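Local atomic coordinates of translation initiation factor eIF2B subunit beta (PDB entry 5B04), a protein that forms part of the eIF2B complex, which catalyses the exchange of GDP for GTP on the gamma subunit of translation initiation factor eIF2. Residues C[241-246]-C[339-344]; C[293-298]-C[362-367]. All coordinates share one frame; numbering follows the deposited sequence.

Contact 1: C[241-246]-C[339-344]; sequences FPNNQK and PDKIMS
F241 opens the contact by bringing the far end of its ring to the backbone of K341: CZ lies 4.1 Å from K341 O, which approaches the ring obliquely. Chi1 (-170°) sets CG anti to the backbone N and beside the carbonyl carbon, on the side of the chain that leads to P242; P242 CB sits 3.6 Å above the ring plane, over its centre. Q245 CD comes in at the ring edge, in plane. The peptide bond between F241 and P242 is cis, and the proline lies over one face of the phenyl ring.

P242 carries most of the meeting. Its CB packs on K341 O at 3.4 Å and its CG on I342 CG1 at 3.7 Å, so the pyrrolidine ring spans two consecutive residues of the facing turn. It also crosses the K341 side chain at about a right angle, near CB. N243 adds a looser touch, its OD1 standing 4.1 Å from K341 CG; that oxygen takes its hydrogen bond from N358 ND2. No hydrogen bond joins 241-246 to 339-344, and the contact is held by van der Waals packing.

The facing turn is braced from within. P339 O accepts from both I342 N and M343 N, and K341, whose chain bends away from P242 at chi2, ends in a salt bridge to D340, NZ to OD2 at 3.4 Å, whose hydrogen bond is weak. D340 OD2 also accepts from N269 N of the epsilon subunit.

In the fold, 241-246 leads from strand 234-238 into helix 245-257, while 339-344 follows strand 336-337 and precedes helix 348-352. Strand 354-364 runs beside both, with N358 touching P242 and K341, and the delta subunit packs against F241 and I342.

Contact 2: C[293-298]-C[362-367]; sequences LVTYSG and DYIPPD
Three backbone hydrogen bonds tie L293 and T295 to I364 and D362. L293 N gives to I364 O at 2.7 Å, and I364 N returns a bond to L293 O at 3.0 Å, in the carbonyl plane and on a lone pair. T295 N reaches D362 O at 2.9 Å; the return bond from D362 N to T295 O is modelled too short to be trusted in detail. Between these two hydrogen-bonded pairs, V294 and Y363 form a non-hydrogen-bonded pair, and Y363 CA also makes a CA-H...O contact with L293 O.

Beyond the ladder, the D362 carboxylate meets the turn that follows strand 293-296. Its OD2 accepts from G298 N at 3.1 Å, on the anti side and 18° out of the carboxylate plane, and also from Q300 N. Two backbone N-H groups at the start of helix 299-308 thus meet one carboxylate oxygen, which would probably stabilise its negative charge. OD1 takes Y363 N, so both oxygens are engaged and the group is held against rotation. D362 CB rests on S297 CA.

The apolar packing lies on the face that L293, T295 and I364 share with D362. L293 CB meets I364 CB at 3.8 Å, while T295 CG2, placed between its own backbone N and carbonyl carbon, touches I364 CG1 at 3.6 Å; helix 299-308 covers I364. On the other face, Y363 CD1 lies 3.4 Å from L293 O, and V294 packs against I333 of helix 330-333.

Antiparallel pairing of 293-296 with 354-364 makes the centre of a four-stranded sheet, distinct from the mainly parallel, Rossmann-like sheet of the domain.

Overall arrangement
The centres of contacts 1 and 2 lie about 19 Å apart, and their segments alternate along the chain: 241-246, 293-298, 339-344, 362-367. Strand 354-364 connects them in space, its earlier part passing contact 1 and its last residues pairing in contact 2. The two touch directly through N244 and Y296, and N243 with S297 makes a weak hydrogen bond. Contact 2 is buried, about 13 Å from the chain centre, whereas contact 1 is about 23 Å out and only partly buried. Both lie within reach of the delta subunit and contact 1 also of epsilon, so this small sheet runs from a buried part of the chain to a region in contact with other eIF2B subunits.

Contact 1: C[241-246]-C[339-344]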
ATOM      1  N   PHE C 241     -22.819  -3.397 -10.046  1.00 45.82           N
ATOM      2  CA  PHE C 241     -23.736  -4.491 -10.339  1.00 56.42           C
ATOM      3  C   PHE C 241     -24.310  -5.107  -9.066  1.00 66.84           C
ATOM      4  O   PHE C 241     -23.575  -5.360  -8.116  1.00 74.42           O
ATOM      5  CB  PHE C 241     -23.038  -5.569 -11.166  1.00 43.03           C
ATOM      6  CG  PHE C 241     -23.976  -6.596 -11.707  1.00 57.60           C
ATOM      7  CD1 PHE C 241     -24.709  -6.336 -12.844  1.00 65.77           C
ATOM      8  CD2 PHE C 241     -24.159  -7.805 -11.061  1.00 51.06           C
ATOM      9  CE1 PHE C 241     -25.585  -7.264 -13.334  1.00 51.61           C
ATOM     10  CE2 PHE C 241     -25.043  -8.739 -11.558  1.00 55.90           C
ATOM     11  CZ  PHE C 241     -25.755  -8.467 -12.698  1.00 53.31           C
ATOM     12  N   PRO C 242     -25.628  -5.367  -9.052  1.00 70.46           N
ATOM     13  CA  PRO C 242     -26.554  -5.194 -10.175  1.00 72.33           C
ATOM     14  C   PRO C 242     -27.322  -3.876 -10.167  1.00 63.46           C
ATOM     15  O   PRO C 242     -28.080  -3.610 -11.099  1.00 75.00           O
ATOM     16  CB  PRO C 242     -27.520  -6.367  -9.994  1.00 64.64           C
ATOM     17  CG  PRO C 242     -27.489  -6.671  -8.497  1.00 67.98           C
ATOM     18  CD  PRO C 242     -26.314  -5.940  -7.883  1.00 70.23           C
ATOM     19  N   ASN C 243     -27.113  -3.058  -9.144  1.00 58.59           N
ATOM     20  CA  ASN C 243     -28.001  -1.933  -8.883  1.00 54.60           C
ATOM     21  C   ASN C 243     -27.521  -0.593  -9.440  1.00 44.07           C
ATOM     22  O   ASN C 243     -28.329   0.219  -9.890  1.00 74.28           O
ATOM     23  CB  ASN C 243     -28.231  -1.825  -7.377  1.00 68.52           C
ATOM     24  CG  ASN C 243     -28.691  -3.140  -6.772  1.00 63.75           C
ATOM     25  OD1 ASN C 243     -29.613  -3.779  -7.279  1.00 60.61           O
ATOM     26  ND2 ASN C 243     -28.031  -3.563  -5.702  1.00 65.19           N
ATOM     27  N   ASN C 244     -26.213  -0.358  -9.413  1.00 52.92           N
ATOM     28  CA  ASN C 244     -25.663   0.887  -9.943  1.00 56.92           C
ATOM     29  C   ASN C 244     -24.987   0.670 -11.288  1.00 51.84           C
ATOM     30  O   ASN C 244     -24.120   1.445 -11.691  1.00 59.91           O
ATOM     31  CB  ASN C 244     -24.667   1.496  -8.958  1.00 46.94           C
ATOM     32  CG  ASN C 244     -25.166   1.463  -7.533  1.00 63.63           C
ATOM     33  OD1 ASN C 244     -24.434   1.083  -6.621  1.00 83.04           O
ATOM     34  ND2 ASN C 244     -26.418   1.856  -7.332  1.00 71.04           N
ATOM     35  N   GLN C 245     -25.397  -0.387 -11.978  1.00 68.23           N
ATOM     36  CA  GLN C 245     -24.772  -0.792 -13.231  1.00 60.15           C
ATOM     37  C   GLN C 245     -24.878   0.272 -14.322  1.00 60.94           C
ATOM     38  O   GLN C 245     -23.870   0.847 -14.734  1.00 65.17           O
ATOM     39  CB  GLN C 245     -25.397  -2.095 -13.721  1.00 75.48           C
ATOM     40  CG  GLN C 245     -24.669  -2.743 -14.878  1.00 73.08           C
ATOM     41  CD  GLN C 245     -25.394  -3.967 -15.376  1.00 91.15           C
ATOM     42  OE1 GLN C 245     -26.576  -4.152 -15.090  1.00 94.39           O
ATOM     43  NE2 GLN C 245     -24.693  -4.818 -16.118  1.00 87.40           N
ATOM     44  N   LYS C 246     -26.100   0.525 -14.783  1.00 59.39           N
ATOM     45  CA  LYS C 246     -26.340   1.468 -15.874  1.00 69.74           C
ATOM     46  C   LYS C 246     -25.864   2.878 -15.534  1.00 62.99           C
ATOM     47  O   LYS C 246     -25.311   3.579 -16.386  1.00 59.52           O
ATOM     48  CB  LYS C 246     -27.828   1.491 -16.238  1.00 75.76           C
ATOM     49  CG  LYS C 246     -28.299   2.791 -16.875  1.00 93.40           C
ATOM     50  CD  LYS C 246     -29.748   2.707 -17.331  1.00 94.81           C
ATOM     51  CE  LYS C 246     -29.922   1.680 -18.437  1.00115.07           C
ATOM     52  NZ  LYS C 246     -29.790   2.304 -19.783  1.00110.27           N
ATOM     53  N   PRO C 339     -35.082  -9.918  -6.264  1.00 66.65           N
ATOM     54  CA  PRO C 339     -34.198 -10.940  -6.832  1.00 61.90           C
ATOM     55  C   PRO C 339     -34.054 -10.767  -8.340  1.00 62.45           C
ATOM     56  O   PRO C 339     -33.106 -11.271  -8.942  1.00 51.74           O
ATOM     57  CB  PRO C 339     -34.919 -12.250  -6.501  1.00 65.03           C
ATOM     58  CG  PRO C 339     -35.746 -11.933  -5.311  1.00 63.63           C
ATOM     59  CD  PRO C 339     -36.195 -10.519  -5.510  1.00 59.79           C
ATOM     60  N   ASP C 340     -35.013 -10.054  -8.924  1.00 67.92           N
ATOM     61  CA  ASP C 340     -35.069  -9.772 -10.354  1.00 57.62           C
ATOM     62  C   ASP C 340     -33.747  -9.266 -10.927  1.00 69.48           C
ATOM     63  O   ASP C 340     -33.354  -9.649 -12.028  1.00 61.05           O
ATOM     64  CB  ASP C 340     -36.172  -8.744 -10.622  1.00 54.25           C
ATOM     65  CG  ASP C 340     -36.336  -8.432 -12.092  1.00 71.82           C
ATOM     66  OD1 ASP C 340     -36.301  -9.376 -12.908  1.00 80.77           O
ATOM     67  OD2 ASP C 340     -36.500  -7.240 -12.430  1.00 70.21           O
ATOM     68  N   LYS C 341     -33.062  -8.413 -10.171  1.00 66.85           N
ATOM     69  CA  LYS C 341     -31.836  -7.775 -10.641  1.00 66.20           C
ATOM     70  C   LYS C 341     -30.666  -8.750 -10.757  1.00 72.60           C
ATOM     71  O   LYS C 341     -29.716  -8.506 -11.501  1.00 64.21           O
ATOM     72  CB  LYS C 341     -31.457  -6.621  -9.711  1.00 62.35           C
ATOM     73  CG  LYS C 341     -32.535  -5.557  -9.573  1.00 58.88           C
ATOM     74  CD  LYS C 341     -32.633  -4.707 -10.831  1.00 74.76           C
ATOM     75  CE  LYS C 341     -33.855  -3.805 -10.797  1.00 73.45           C
ATOM     76  NZ  LYS C 341     -35.121  -4.588 -10.863  1.00 77.73           N
ATOM     77  N   ILE C 342     -30.738  -9.854 -10.020  1.00 71.38           N
ATOM     78  CA  ILE C 342     -29.652 -10.828  -9.993  1.00 59.43           C
ATOM     79  C   ILE C 342     -29.993 -12.083 -10.792  1.00 63.93           C
ATOM     80  O   ILE C 342     -29.275 -12.453 -11.721  1.00 67.37           O
ATOM     81  CB  ILE C 342     -29.304 -11.233  -8.550  1.00 56.20           C
ATOM     82  CG1 ILE C 342     -28.723 -10.040  -7.790  1.00 62.42           C
ATOM     83  CG2 ILE C 342     -28.325 -12.388  -8.543  1.00 67.36           C
ATOM     84  CD1 ILE C 342     -28.220 -10.387  -6.407  1.00 84.23           C
ATOM     85  N   MET C 343     -31.088 -12.735 -10.417  1.00 70.16           N
ATOM     86  CA  MET C 343     -31.539 -13.939 -11.104  1.00 65.04           C
ATOM     87  C   MET C 343     -32.795 -13.648 -11.917  1.00 65.43           C
ATOM     88  O   MET C 343     -33.708 -12.972 -11.444  1.00 66.33           O
ATOM     89  CB  MET C 343     -31.805 -15.064 -10.100  1.00 60.05           C
ATOM     90  CG  MET C 343     -32.374 -16.333 -10.715  1.00 56.14           C
ATOM     91  SD  MET C 343     -31.202 -17.195 -11.779  1.00 64.31           S
ATOM     92  CE  MET C 343     -30.001 -17.750 -10.573  1.00 69.09           C
ATOM     93  N   SER C 344     -32.832 -14.156 -13.144  1.00 72.78           N
ATOM     94  CA  SER C 344     -33.973 -13.932 -14.022  1.00 49.91           C
ATOM     95  C   SER C 344     -35.190 -14.717 -13.546  1.00 56.15           C
ATOM     96  O   SER C 344     -35.059 -15.802 -12.980  1.00 58.31           O
ATOM     97  CB  SER C 344     -33.623 -14.312 -15.459  1.00 79.67           C
ATOM     98  OG  SER C 344     -34.697 -14.014 -16.334  1.00 71.40           O
TER

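Contact 2: C[293-298]-C[362-367]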
ATOM      1  N   LEU C 293     -20.437   4.306   7.023  1.00 58.02           N
ATOM      2  CA  LEU C 293     -21.044   4.659   5.748  1.00 54.94           C
ATOM      3  C   LEU C 293     -22.164   3.710   5.350  1.00 52.97           C
ATOM      4  O   LEU C 293     -21.953   2.504   5.216  1.00 53.89           O
ATOM      5  CB  LEU C 293     -19.992   4.685   4.638  1.00 46.06           C
ATOM      6  CG  LEU C 293     -18.832   5.670   4.758  1.00 49.81           C
ATOM      7  CD1 LEU C 293     -18.104   5.772   3.428  1.00 49.48           C
ATOM      8  CD2 LEU C 293     -19.320   7.033   5.215  1.00 64.71           C
ATOM      9  N   VAL C 294     -23.359   4.259   5.166  1.00 46.72           N
ATOM     10  CA  VAL C 294     -24.405   3.545   4.454  1.00 47.18           C
ATOM     11  C   VAL C 294     -24.239   3.877   2.984  1.00 55.13           C
ATOM     12  O   VAL C 294     -24.636   4.949   2.534  1.00 67.11           O
ATOM     13  CB  VAL C 294     -25.815   3.930   4.923  1.00 46.73           C
ATOM     14  CG1 VAL C 294     -26.862   3.196   4.093  1.00 54.02           C
ATOM     15  CG2 VAL C 294     -25.986   3.615   6.392  1.00 42.01           C
ATOM     16  N   THR C 295     -23.625   2.967   2.243  1.00 44.71           N
ATOM     17  CA  THR C 295     -23.347   3.207   0.838  1.00 57.37           C
ATOM     18  C   THR C 295     -23.894   2.077  -0.019  1.00 53.70           C
ATOM     19  O   THR C 295     -24.460   1.113   0.494  1.00 67.14           O
ATOM     20  CB  THR C 295     -21.839   3.364   0.587  1.00 70.14           C
ATOM     21  OG1 THR C 295     -21.596   3.497  -0.820  1.00 61.48           O
ATOM     22  CG2 THR C 295     -21.091   2.157   1.121  1.00 49.30           C
ATOM     23  N   TYR C 296     -23.721   2.201  -1.328  1.00 54.88           N
ATOM     24  CA  TYR C 296     -24.308   1.258  -2.267  1.00 51.42           C
ATOM     25  C   TYR C 296     -23.468  -0.011  -2.374  1.00 60.35           C
ATOM     26  O   TYR C 296     -22.249   0.027  -2.215  1.00 68.03           O
ATOM     27  CB  TYR C 296     -24.483   1.930  -3.627  1.00 71.60           C
ATOM     28  CG  TYR C 296     -25.338   3.177  -3.548  1.00 72.81           C
ATOM     29  CD1 TYR C 296     -26.723   3.097  -3.612  1.00 76.19           C
ATOM     30  CD2 TYR C 296     -24.762   4.431  -3.384  1.00 69.13           C
ATOM     31  CE1 TYR C 296     -27.511   4.232  -3.528  1.00 83.22           C
ATOM     32  CE2 TYR C 296     -25.541   5.571  -3.298  1.00 83.65           C
ATOM     33  CZ  TYR C 296     -26.914   5.465  -3.372  1.00 87.28           C
ATOM     34  OH  TYR C 296     -27.694   6.598  -3.289  1.00 84.36           O
ATOM     35  N   SER C 297     -24.139  -1.131  -2.635  1.00 71.37           N
ATOM     36  CA  SER C 297     -23.533  -2.459  -2.547  1.00 71.34           C
ATOM     37  C   SER C 297     -22.274  -2.615  -3.393  1.00 66.22           C
ATOM     38  O   SER C 297     -22.187  -2.088  -4.504  1.00 53.25           O
ATOM     39  CB  SER C 297     -24.551  -3.530  -2.947  1.00 60.88           C
ATOM     40  OG  SER C 297     -24.817  -3.486  -4.338  1.00 76.27           O
ATOM     41  N   GLY C 298     -21.304  -3.344  -2.852  1.00 50.44           N
ATOM     42  CA  GLY C 298     -20.051  -3.590  -3.538  1.00 48.02           C
ATOM     43  C   GLY C 298     -18.925  -2.719  -3.018  1.00 50.03           C
ATOM     44  O   GLY C 298     -17.754  -2.978  -3.290  1.00 57.73           O
ATOM     45  N   ASP C 362     -24.562  -1.243   1.105  1.00 59.44           N
ATOM     46  CA  ASP C 362     -23.423  -1.856   1.774  1.00 62.67           C
ATOM     47  C   ASP C 362     -23.030  -0.986   2.961  1.00 61.24           C
ATOM     48  O   ASP C 362     -23.388   0.191   3.014  1.00 59.23           O
ATOM     49  CB  ASP C 362     -22.245  -2.023   0.811  1.00 53.86           C
ATOM     50  CG  ASP C 362     -21.446  -3.285   1.077  1.00 57.69           C
ATOM     51  OD1 ASP C 362     -21.481  -3.786   2.220  1.00 65.33           O
ATOM     52  OD2 ASP C 362     -20.782  -3.776   0.138  1.00 57.09           O
ATOM     53  N   TYR C 363     -22.303  -1.553   3.917  1.00 58.46           N
ATOM     54  CA  TYR C 363     -21.863  -0.773   5.068  1.00 59.09           C
ATOM     55  C   TYR C 363     -20.346  -0.737   5.195  1.00 56.98           C
ATOM     56  O   TYR C 363     -19.681  -1.771   5.153  1.00 66.22           O
ATOM     57  CB  TYR C 363     -22.472  -1.316   6.361  1.00 45.04           C
ATOM     58  CG  TYR C 363     -21.954  -0.613   7.596  1.00 49.33           C
ATOM     59  CD1 TYR C 363     -22.442   0.634   7.964  1.00 57.05           C
ATOM     60  CD2 TYR C 363     -20.970  -1.190   8.389  1.00 56.13           C
ATOM     61  CE1 TYR C 363     -21.969   1.285   9.088  1.00 59.60           C
ATOM     62  CE2 TYR C 363     -20.491  -0.547   9.515  1.00 55.10           C
ATOM     63  CZ  TYR C 363     -20.993   0.689   9.860  1.00 48.83           C
ATOM     64  OH  TYR C 363     -20.518   1.332  10.979  1.00 59.39           O
ATOM     65  N   ILE C 364     -19.809   0.466   5.361  1.00 55.35           N
ATOM     66  CA  ILE C 364     -18.385   0.652   5.597  1.00 52.48           C
ATOM     67  C   ILE C 364     -18.147   1.188   7.001  1.00 54.37           C
ATOM     68  O   ILE C 364     -18.614   2.278   7.334  1.00 57.20           O
ATOM     69  CB  ILE C 364     -17.757   1.627   4.582  1.00 51.06           C
ATOM     70  CG1 ILE C 364     -18.202   1.292   3.158  1.00 59.38           C
ATOM     71  CG2 ILE C 364     -16.239   1.616   4.702  1.00 54.78           C
ATOM     72  CD1 ILE C 364     -17.776  -0.073   2.692  1.00 59.61           C
ATOM     73  N   PRO C 365     -17.429   0.422   7.834  1.00 50.93           N
ATOM     74  CA  PRO C 365     -17.038   0.921   9.156  1.00 50.70           C
ATOM     75  C   PRO C 365     -16.176   2.175   9.025  1.00 60.71           C
ATOM     76  O   PRO C 365     -15.385   2.266   8.086  1.00 59.93           O
ATOM     77  CB  PRO C 365     -16.248  -0.246   9.759  1.00 60.85           C
ATOM     78  CG  PRO C 365     -15.825  -1.074   8.589  1.00 75.03           C
ATOM     79  CD  PRO C 365     -16.926  -0.938   7.585  1.00 58.96           C
ATOM     80  N   PRO C 366     -16.328   3.130   9.955  1.00 64.91           N
ATOM     81  CA  PRO C 366     -15.692   4.451   9.859  1.00 60.65           C
ATOM     82  C   PRO C 366     -14.165   4.409   9.807  1.00 63.38           C
ATOM     83  O   PRO C 366     -13.546   5.392   9.399  1.00 72.11           O
ATOM     84  CB  PRO C 366     -16.163   5.158  11.136  1.00 54.49           C
ATOM     85  CG  PRO C 366     -16.521   4.058  12.073  1.00 63.24           C
ATOM     86  CD  PRO C 366     -17.083   2.974  11.209  1.00 60.74           C
ATOM     87  N   ASP C 367     -13.569   3.290  10.206  1.00 61.12           N
ATOM     88  CA  ASP C 367     -12.116   3.185  10.264  1.00 70.22           C
ATOM     89  C   ASP C 367     -11.485   2.946   8.894  1.00 63.69           C
ATOM     90  O   ASP C 367     -10.261   2.956   8.762  1.00 65.10           O
ATOM     91  CB  ASP C 367     -11.707   2.068  11.224  1.00 70.66           C
ATOM     92  CG  ASP C 367     -12.123   2.347  12.653  1.00110.47           C
ATOM     93  OD1 ASP C 367     -12.391   3.524  12.975  1.00106.21           O
ATOM     94  OD2 ASP C 367     -12.180   1.392  13.455  1.00149.35           O
TER